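Local coordinates for protein transcriptional regulator, LuxR family (Burkholderia thailandensis, PDB 3MQQ) that probably regulates transcription by binding DNA, and is represented here by its PAS domain, at residues B[35-39]-B[40-44]. Residues are numbered along the deposited sequence; the frame is centred on the assembly and turned at random.
Sequences FRCAR and ADLIG. With EOH (ethanol), chain I.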
# COMPACT_ATOMS: atom_id res chain seq x y z
N PHE B 35 9.30 11.69 -1.77
CA PHE B 35 10.19 12.29 -2.77
C PHE B 35 10.59 13.74 -2.48
O PHE B 35 11.20 14.41 -3.31
CB PHE B 35 9.63 12.07 -4.18
CG PHE B 35 9.77 10.66 -4.63
CD1 PHE B 35 10.97 10.20 -5.16
CD2 PHE B 35 8.73 9.75 -4.44
CE1 PHE B 35 11.12 8.85 -5.54
CE2 PHE B 35 8.85 8.43 -4.83
CZ PHE B 35 10.06 7.97 -5.36
N ARG B 36 10.27 14.19 -1.26
CA ARG B 36 10.63 15.51 -0.76
C ARG B 36 10.27 16.65 -1.69
O ARG B 36 11.10 17.54 -1.96
CB ARG B 36 12.14 15.58 -0.43
CG ARG B 36 12.70 14.40 0.34
CD ARG B 36 12.18 14.30 1.78
NE ARG B 36 12.95 13.35 2.59
CZ ARG B 36 12.49 12.21 3.08
NH1 ARG B 36 11.23 11.83 2.88
NH2 ARG B 36 13.28 11.44 3.81
N CYS B 37 9.02 16.65 -2.16
CA CYS B 37 8.52 17.73 -3.02
C CYS B 37 7.04 17.95 -2.76
O CYS B 37 6.48 17.38 -1.82
CB CYS B 37 8.75 17.38 -4.48
SG CYS B 37 7.98 15.82 -4.95
N ALA B 38 6.41 18.80 -3.57
CA ALA B 38 4.95 19.00 -3.51
C ALA B 38 4.23 18.08 -4.48
O ALA B 38 4.80 17.67 -5.49
CB ALA B 38 4.61 20.42 -3.81
N ARG B 39 2.96 17.78 -4.20
CA ARG B 39 2.16 17.00 -5.14
C ARG B 39 2.17 17.66 -6.52
O ARG B 39 2.27 16.98 -7.54
CB ARG B 39 0.71 16.88 -4.66
CG ARG B 39 0.46 15.89 -3.53
CD ARG B 39 -1.06 15.69 -3.35
NE ARG B 39 -1.75 15.47 -4.63
CZ ARG B 39 -2.84 16.13 -5.03
NH1 ARG B 39 -3.39 17.05 -4.25
NH2 ARG B 39 -3.38 15.86 -6.21
N ALA B 40 2.07 18.99 -6.54
CA ALA B 40 2.12 19.76 -7.78
C ALA B 40 3.39 19.47 -8.59
O ALA B 40 3.36 19.56 -9.82
CB ALA B 40 2.02 21.25 -7.50
N ASP B 41 4.49 19.15 -7.92
CA ASP B 41 5.74 18.81 -8.62
C ASP B 41 5.66 17.46 -9.34
O ASP B 41 6.42 17.21 -10.27
CB ASP B 41 6.96 18.82 -7.68
CG ASP B 41 7.25 20.21 -7.09
OD1 ASP B 41 7.26 21.21 -7.85
OD2 ASP B 41 7.46 20.28 -5.87
N LEU B 42 4.74 16.61 -8.90
CA LEU B 42 4.67 15.23 -9.39
C LEU B 42 3.57 15.01 -10.40
O LEU B 42 3.67 14.12 -11.24
CB LEU B 42 4.55 14.24 -8.22
CG LEU B 42 5.82 14.13 -7.36
CD1 LEU B 42 5.53 13.54 -6.01
CD2 LEU B 42 6.83 13.28 -8.12
N ILE B 43 2.51 15.79 -10.31
CA ILE B 43 1.40 15.64 -11.24
C ILE B 43 1.84 15.95 -12.67
O ILE B 43 2.28 17.05 -12.99
CB ILE B 43 0.21 16.53 -10.85
CG1 ILE B 43 -0.25 16.17 -9.43
CG2 ILE B 43 -0.92 16.40 -11.88
CD1 ILE B 43 -0.74 14.77 -9.27
N GLY B 44 1.70 14.94 -13.53
CA GLY B 44 2.07 15.07 -14.93
C GLY B 44 3.55 14.88 -15.12
O GLY B 44 4.07 15.21 -16.17
C1 EOH I . 8.60 9.87 3.54
C2 EOH I . 7.85 9.50 4.81
O EOH I . 9.91 9.33 3.38
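The D41 carboxylate and the A38 backbone meet at the start of the short helix 39-42, on the surface of the PAS domain. A38 N gives a hydrogen bond to D41 OD2 (N-H...O 162°), reaching it on the anti side and somewhat out of the carboxylate plane, while the CB atoms of C37 and A38 also lie against this oxygen. Of the other flat groups, the R39 guanidinium has I43 CD1 oblique to it, 4.2 Å from NH2, and at the edge of the R36 guanidinium NH1 donates a hydrogen bond to the ethanol O (2.9 Å); the alcohol probably comes from the crystallisation liquor.

The return bond, D41 N to A38 O, is more bent at 134°, its donor standing well above the carbonyl plane. Together the two bonds tie A38 to D41 through main chain and side chain, closing the first turn. Just upstream, a Schellman motif with R36 at C-prime ends helix 29-34. Inward, L42 packs on I24, C27 and L31, joining the turn to strand 23-27 and the preceding helix. C37 SG sits between its backbone N and carbonyl carbon (chi1 57°), which places it 3.5 Å from L42 CD1. R39 O accepts twice: L42 N approaches above the carbonyl plane at 2.8 Å, whereas I43 N lies nearly in line with the C=O bond at 3.0 Å.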